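Local coordinates for metallo-beta-lactamase family protein (Thermus thermophilus, PDB 2ZO4) that probably hydrolyses a substrate not yet identified, using two zinc ions held in a metallo-beta-lactamase fold, at residues Leu68-Pro73 with Asp173-Phe178; Ala188-Leu193 with Ala231-Pro236; Val196-Gly201 with Glu245-His250. All blocks are in the same frame, centred on the assembly; numbering follows the deposited sequence.

Contact 1. Residues Leu68-Pro73 with Asp173-Phe178; sequences LTHHHP and DGHAAF. With ZN (zinc ion), chain B.
Leu68 turns its backbone O to the edge of the Phe178 ring, 3.8 Å from CZ. Water 1 lies between the same Leu68 O and Gly174 O, within hydrogen-bonding distance of both. At Thr69 the two segments come closest. Its carbonyl O accepts a hydrogen bond of 2.7 Å from Ala176 N and takes a CA-H...O contact from His175 CA. The Thr69 side chain crosses Phe178 at a slant: CG2 meets the ring edge at CE2, 3.9 Å away. OG1 sits between the backbone N and the carbonyl carbon (chi1 60°), and there it receives the ND1-H of His70 in the plane of that ring, at 2.7 Å; Asp37 also bonds this hydroxyl. With ND1 so occupied, NE2 of His70 is left to bind zinc at 2.2 Å. Over one face of the His70 ring comes CD2 of His175, 3.4 Å from His70 ND1, with the two ring planes turned 48° apart; NE2 of His175 is hydrogen-bonded to the backbone N of Asp190. His72 adds ND1 to the same zinc at 2.2 Å, and His171, Asp190 and water 2 complete the site. Leu68-Pro73 thus carries the start of the HxHxDH zinc-binding motif of the metallo-beta-lactamase fold.

Contact 2. Residues Ala188-Leu193 with Ala231-Pro236; sequences AGDALL and AGHFGP. With ZN (zinc ion), chain C; ZN (zinc ion), chain B.
Asp190 and His233 each have CG anti to the carbonyl carbon and beside the backbone N (chi1 -65° and -53°), and from these positions carboxylate and imidazole converge on one zinc ion. Asp190 OD2 and His233 NE2 both bind it at 2.1 Å, while their own separation is explained by the shared metal. The two groups approach at a slant, their planes 45° apart, and the other carboxylate oxygen, OD1, lies 3.3 Å from His233 CD2. OD2 also reaches the second zinc, at a longer 2.6 Å, and water 2 joins both ions, 2.0 Å from each. This is the dinuclear centre of the metallo-beta-lactamase superfamily, in which Asp190 is the bridging carboxylate; Asp74 and His75 complete the site of the ion that His233 binds. On the far side of His233, ND1 is hydrogen-bonded to Thr21 O, which fixes the rotation of the ring.

Both ligands lie in the loops that follow neighbouring strands, 185-189 and 228-231. A type II' turn from Ala188 to Ala191 swings Asp190 out of strand 185-189, and Gly232 N donates to Gly189 O at 2.7 Å. Asp190 OD1 comes 3.4 Å from Gly232 CA. Beyond the metal, Ala231 CB is pressed against Leu192 O at 3.1 Å and also meets CD2 of Leu193. Leu193 CD2 reaches His233 O at 3.5 Å and touches the imidazole at its edge, whereas CD1 of Leu193 meets the rim of Phe234 at CE2.

Contact 3. Residues Val196-Gly201 with Glu245-His250; sequences VSPNVG and EELKAH
Ser197 and Leu247 bring the two backbones together, their CA atoms 6.5 Å apart; Val196-Gly201 is an irregular loop, Glu245-His250 part of helix 240-261, and no hydrogen bond crosses between them. The loop follows strand 185-189 of the metallo-beta-lactamase fold, and the helix lies against it through one face, on which Leu247 and His250 stand three residues apart. Leu247 does most of the touching. Its CD2 lies against the loop backbone, 3.6 Å from Ser197 CA and 3.8 Å from Val196 O. The other methyl, CD1, meets the ring of Pro198 at CD, 4.3 Å away. Leu192 and Leu218 of helix 210-222 also pack on Leu247, tying the loop and both helices into one apolar layer. Pro198 in turn touches His171, a zinc ligand, and Asn199 O accepts a hydrogen bond from ND1 of that histidine, so the loop stands in the second shell of the metal site. His250 comes in from the more exposed side, its CD2 3.5 Å from Ser197 CB. The serine hydroxyl has His251 as its outside partner, and within the loop Ser197 OG donates to Pro198 O at 2.9 Å.

Overall arrangement
Contacts 1 and 2 meet at the dinuclear zinc site, their centres about 12 Å apart. Strands 176-180 and 185-189 are neighbours in the five-stranded sheet, with 228-231 at its edge beyond them; the 68-73 loop arrives from the other sheet, so the metals sit where the two sheets of the fold come together. The two contacts share a zinc ion and water 2. Contact 3 lies about 12 Å from contact 2 and about 17 Å from contact 1, centre to centre, and touches only contact 2. Along the chain contact 1 closes first, while contacts 2 and 3 interleave, linking the zinc-bearing strand ends to helix 240-261.

Contact 1. Residues Leu68-Pro73 with Asp173-Phe178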
# COMPACT_ATOMS: atom_id res chain seq x y z
N LEU A 68 5.87 1.29 9.40
CA LEU A 68 5.31 1.53 8.06
C LEU A 68 4.74 0.27 7.43
O LEU A 68 5.44 -0.73 7.30
CB LEU A 68 6.35 2.15 7.13
CG LEU A 68 6.94 3.52 7.49
CD1 LEU A 68 7.96 3.96 6.44
CD2 LEU A 68 5.85 4.58 7.67
N THR A 69 3.48 0.33 7.02
CA THR A 69 2.86 -0.77 6.30
C THR A 69 3.47 -0.91 4.90
O THR A 69 3.74 -2.03 4.45
CB THR A 69 1.33 -0.63 6.19
OG1 THR A 69 1.00 0.59 5.52
CG2 THR A 69 0.69 -0.63 7.59
N HIS A 70 3.72 0.22 4.25
CA HIS A 70 4.33 0.25 2.92
C HIS A 70 4.85 1.64 2.51
O HIS A 70 4.72 2.61 3.27
CB HIS A 70 3.39 -0.33 1.85
CG HIS A 70 2.08 0.40 1.72
ND1 HIS A 70 1.22 0.59 2.78
CD2 HIS A 70 1.47 0.93 0.64
CE1 HIS A 70 0.14 1.23 2.37
NE2 HIS A 70 0.26 1.45 1.07
N HIS A 71 5.44 1.71 1.32
CA HIS A 71 6.17 2.88 0.83
C HIS A 71 5.33 3.95 0.13
O HIS A 71 5.87 4.99 -0.26
CB HIS A 71 7.25 2.43 -0.17
CG HIS A 71 6.69 2.05 -1.51
ND1 HIS A 71 6.14 0.81 -1.76
CD2 HIS A 71 6.58 2.75 -2.66
CE1 HIS A 71 5.72 0.76 -3.01
NE2 HIS A 71 5.97 1.92 -3.58
N HIS A 72 4.04 3.70 -0.06
CA HIS A 72 3.20 4.67 -0.76
C HIS A 72 3.18 5.99 0.01
O HIS A 72 3.24 5.99 1.24
CB HIS A 72 1.78 4.12 -1.01
CG HIS A 72 1.73 2.97 -1.98
ND1 HIS A 72 0.62 2.18 -2.13
CD2 HIS A 72 2.66 2.48 -2.83
CE1 HIS A 72 0.86 1.25 -3.04
NE2 HIS A 72 2.10 1.41 -3.48
N PRO A 73 3.12 7.12 -0.72
CA PRO A 73 3.34 8.44 -0.12
C PRO A 73 2.40 8.77 1.06
O PRO A 73 2.83 9.40 2.02
CB PRO A 73 3.10 9.41 -1.28
CG PRO A 73 2.33 8.63 -2.30
CD PRO A 73 2.81 7.22 -2.16
N ASP A 173 5.24 -4.31 -2.67
CA ASP A 173 6.13 -5.48 -2.61
C ASP A 173 6.47 -5.90 -1.18
O ASP A 173 6.38 -7.08 -0.84
CB ASP A 173 7.39 -5.22 -3.43
CG ASP A 173 7.08 -4.84 -4.87
OD1 ASP A 173 6.54 -5.70 -5.60
OD2 ASP A 173 7.36 -3.69 -5.27
N GLY A 174 6.84 -4.93 -0.34
CA GLY A 174 7.12 -5.19 1.07
C GLY A 174 6.01 -4.65 1.95
O GLY A 174 6.27 -4.07 3.01
N HIS A 175 4.77 -4.83 1.52
CA HIS A 175 3.65 -4.43 2.35
C HIS A 175 3.58 -5.34 3.57
O HIS A 175 3.67 -6.57 3.46
CB HIS A 175 2.33 -4.45 1.57
CG HIS A 175 1.18 -3.91 2.36
ND1 HIS A 175 0.48 -4.68 3.27
CD2 HIS A 175 0.61 -2.68 2.38
CE1 HIS A 175 -0.47 -3.94 3.82
NE2 HIS A 175 -0.41 -2.73 3.30
N ALA A 176 3.43 -4.72 4.73
CA ALA A 176 3.30 -5.46 5.97
C ALA A 176 2.06 -5.01 6.72
O ALA A 176 1.79 -3.82 6.83
CB ALA A 176 4.55 -5.26 6.83
N ALA A 177 1.28 -5.98 7.19
CA ALA A 177 0.22 -5.71 8.17
C ALA A 177 0.77 -5.98 9.57
O ALA A 177 1.74 -6.72 9.73
CB ALA A 177 -1.00 -6.57 7.89
N PHE A 178 0.15 -5.37 10.58
CA PHE A 178 0.57 -5.57 11.96
C PHE A 178 -0.58 -6.16 12.76
O PHE A 178 -1.64 -5.54 12.89
CB PHE A 178 1.09 -4.27 12.57
CG PHE A 178 2.28 -3.69 11.84
CD1 PHE A 178 3.57 -4.14 12.11
CD2 PHE A 178 2.11 -2.71 10.86
CE1 PHE A 178 4.68 -3.62 11.43
CE2 PHE A 178 3.21 -2.18 10.17
CZ PHE A 178 4.49 -2.64 10.45
ZN ZN B . -1.04 2.05 -0.64
O HOH W 1 6.43 -2.25 5.39
O HOH W 2 -1.84 3.88 -0.37

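Contact 2. Residues Ala188-Leu193 with Ala231-Pro236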
# COMPACT_ATOMS: atom_id res chain seq x y z
N ALA A 188 -4.34 -3.60 9.07
CA ALA A 188 -4.20 -4.25 7.77
C ALA A 188 -3.43 -3.45 6.72
O ALA A 188 -3.07 -4.00 5.68
CB ALA A 188 -5.58 -4.63 7.24
N GLY A 189 -3.19 -2.17 6.99
CA GLY A 189 -2.63 -1.27 5.97
C GLY A 189 -3.55 -1.24 4.76
O GLY A 189 -4.76 -1.17 4.91
N ASP A 190 -2.98 -1.33 3.56
CA ASP A 190 -3.78 -1.40 2.35
C ASP A 190 -3.84 -2.81 1.74
O ASP A 190 -4.11 -2.95 0.56
CB ASP A 190 -3.28 -0.40 1.30
CG ASP A 190 -3.46 1.05 1.73
OD1 ASP A 190 -3.96 1.31 2.84
OD2 ASP A 190 -3.06 1.93 0.94
N ALA A 191 -3.60 -3.84 2.55
CA ALA A 191 -3.72 -5.22 2.07
C ALA A 191 -5.20 -5.62 1.92
O ALA A 191 -5.54 -6.57 1.21
CB ALA A 191 -3.01 -6.18 3.02
N LEU A 192 -6.05 -4.87 2.62
CA LEU A 192 -7.48 -5.11 2.69
C LEU A 192 -8.18 -3.77 2.91
O LEU A 192 -7.72 -2.96 3.72
CB LEU A 192 -7.79 -6.05 3.87
CG LEU A 192 -8.96 -7.03 3.83
CD1 LEU A 192 -8.68 -8.17 2.87
CD2 LEU A 192 -9.24 -7.57 5.22
N LEU A 193 -9.26 -3.53 2.18
CA LEU A 193 -10.11 -2.34 2.38
C LEU A 193 -11.57 -2.76 2.28
O LEU A 193 -11.89 -3.72 1.59
CB LEU A 193 -9.80 -1.26 1.33
CG LEU A 193 -8.42 -0.59 1.27
CD1 LEU A 193 -8.33 0.32 0.06
CD2 LEU A 193 -8.11 0.18 2.55
N ALA A 231 -7.93 -0.70 8.59
CA ALA A 231 -7.12 -0.58 7.39
C ALA A 231 -6.63 0.85 7.16
O ALA A 231 -6.93 1.75 7.94
CB ALA A 231 -7.90 -1.09 6.19
N GLY A 232 -5.89 1.04 6.07
CA GLY A 232 -5.29 2.34 5.74
C GLY A 232 -6.28 3.36 5.22
O GLY A 232 -6.02 4.56 5.26
N HIS A 233 -7.42 2.88 4.72
CA HIS A 233 -8.48 3.76 4.22
C HIS A 233 -9.85 3.20 4.56
O HIS A 233 -10.00 2.00 4.80
CB HIS A 233 -8.35 3.95 2.70
CG HIS A 233 -7.00 4.40 2.26
ND1 HIS A 233 -6.59 5.72 2.33
CD2 HIS A 233 -5.94 3.71 1.77
CE1 HIS A 233 -5.36 5.82 1.88
NE2 HIS A 233 -4.94 4.62 1.54
N PHE A 234 -10.84 4.09 4.59
CA PHE A 234 -12.26 3.74 4.85
C PHE A 234 -12.53 3.23 6.27
O PHE A 234 -11.71 3.39 7.17
CB PHE A 234 -12.80 2.77 3.79
CG PHE A 234 -12.65 3.25 2.37
CD1 PHE A 234 -13.57 4.13 1.82
CD2 PHE A 234 -11.59 2.82 1.59
CE1 PHE A 234 -13.44 4.58 0.51
CE2 PHE A 234 -11.44 3.26 0.28
CZ PHE A 234 -12.36 4.14 -0.27
N GLY A 235 -13.70 2.62 6.45
CA GLY A 235 -14.15 2.18 7.77
C GLY A 235 -13.57 0.85 8.21
O GLY A 235 -12.86 0.19 7.43
N PRO A 236 -13.86 0.44 9.46
CA PRO A 236 -13.39 -0.83 10.03
C PRO A 236 -13.98 -2.04 9.30
O PRO A 236 -15.06 -1.94 8.71
CB PRO A 236 -13.91 -0.79 11.47
CG PRO A 236 -14.28 0.64 11.74
CD PRO A 236 -14.68 1.21 10.42
ZN ZN C . -2.96 3.97 1.26
ZN ZN B . -1.04 2.05 -0.64
O HOH W 2 -1.84 3.88 -0.37

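Contact 3. Residues Val196-Gly201 with Glu245-His250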
# COMPACT_ATOMS: atom_id res chain seq x y z
N VAL A 196 -13.64 -0.60 -1.60
CA VAL A 196 -13.07 -0.88 -2.91
C VAL A 196 -11.94 -1.88 -2.74
O VAL A 196 -11.66 -2.34 -1.63
CB VAL A 196 -12.50 0.41 -3.56
CG1 VAL A 196 -13.63 1.34 -3.98
CG2 VAL A 196 -11.56 1.13 -2.60
N SER A 197 -11.31 -2.24 -3.85
CA SER A 197 -10.08 -2.99 -3.78
C SER A 197 -8.92 -2.01 -3.68
O SER A 197 -8.89 -1.02 -4.41
CB SER A 197 -9.89 -3.89 -5.01
OG SER A 197 -8.63 -4.55 -4.94
N PRO A 198 -7.98 -2.29 -2.76
CA PRO A 198 -6.72 -1.56 -2.83
C PRO A 198 -6.04 -1.83 -4.16
O PRO A 198 -6.19 -2.92 -4.73
CB PRO A 198 -5.90 -2.14 -1.67
CG PRO A 198 -6.58 -3.41 -1.30
CD PRO A 198 -8.01 -3.23 -1.63
N ASN A 199 -5.32 -0.83 -4.67
CA ASN A 199 -4.56 -0.97 -5.91
C ASN A 199 -3.68 -2.22 -5.90
O ASN A 199 -3.09 -2.57 -4.87
CB ASN A 199 -3.70 0.27 -6.14
CG ASN A 199 -3.42 0.54 -7.61
OD1 ASN A 199 -4.33 0.85 -8.39
ND2 ASN A 199 -2.15 0.45 -8.00
N VAL A 200 -3.63 -2.91 -7.03
CA VAL A 200 -2.59 -3.90 -7.27
C VAL A 200 -1.91 -3.51 -8.58
O VAL A 200 -2.33 -3.91 -9.67
CB VAL A 200 -3.14 -5.37 -7.26
CG1 VAL A 200 -4.22 -5.58 -8.32
CG2 VAL A 200 -2.00 -6.36 -7.42
N GLY A 201 -0.88 -2.68 -8.46
CA GLY A 201 -0.23 -2.11 -9.63
C GLY A 201 1.09 -2.75 -9.99
O GLY A 201 1.85 -3.15 -9.11
N GLU A 245 -12.49 -12.79 1.05
CA GLU A 245 -13.18 -13.61 0.05
C GLU A 245 -13.87 -12.75 -1.01
O GLU A 245 -13.90 -13.12 -2.18
CB GLU A 245 -14.17 -14.59 0.69
CG GLU A 245 -13.50 -15.76 1.44
CD GLU A 245 -12.59 -16.60 0.56
OE1 GLU A 245 -12.98 -16.94 -0.59
OE2 GLU A 245 -11.47 -16.94 1.01
N GLU A 246 -14.43 -11.61 -0.59
CA GLU A 246 -15.05 -10.66 -1.52
C GLU A 246 -14.04 -10.04 -2.50
O GLU A 246 -14.35 -9.84 -3.67
CB GLU A 246 -15.78 -9.54 -0.75
CG GLU A 246 -17.12 -9.97 -0.16
CD GLU A 246 -17.72 -8.94 0.80
OE1 GLU A 246 -17.16 -7.83 0.96
OE2 GLU A 246 -18.77 -9.25 1.40
N LEU A 247 -12.84 -9.74 -2.01
CA LEU A 247 -11.79 -9.15 -2.85
C LEU A 247 -11.19 -10.16 -3.81
O LEU A 247 -10.76 -9.81 -4.92
CB LEU A 247 -10.70 -8.50 -1.99
CG LEU A 247 -11.10 -7.18 -1.33
CD1 LEU A 247 -10.06 -6.75 -0.29
CD2 LEU A 247 -11.30 -6.09 -2.37
N LYS A 248 -11.16 -11.42 -3.38
CA LYS A 248 -10.81 -12.54 -4.24
C LYS A 248 -11.77 -12.60 -5.43
O LYS A 248 -11.35 -12.61 -6.59
CB LYS A 248 -10.93 -13.84 -3.45
CG LYS A 248 -9.74 -14.74 -3.54
CD LYS A 248 -8.68 -14.30 -2.57
CE LYS A 248 -7.74 -15.43 -2.23
NZ LYS A 248 -6.77 -15.77 -3.32
N ALA A 249 -13.07 -12.61 -5.12
CA ALA A 249 -14.13 -12.69 -6.12
C ALA A 249 -14.13 -11.47 -7.04
O ALA A 249 -14.35 -11.59 -8.24
CB ALA A 249 -15.49 -12.86 -5.44
N HIS A 250 -13.89 -10.30 -6.45
CA HIS A 250 -13.76 -9.04 -7.19
C HIS A 250 -12.72 -9.12 -8.30
O HIS A 250 -13.00 -8.78 -9.45
CB HIS A 250 -13.42 -7.89 -6.22
CG HIS A 250 -13.13 -6.59 -6.90
ND1 HIS A 250 -14.11 -5.85 -7.53
CD2 HIS A 250 -11.98 -5.90 -7.05
CE1 HIS A 250 -13.57 -4.76 -8.04
NE2 HIS A 250 -12.28 -4.76 -7.77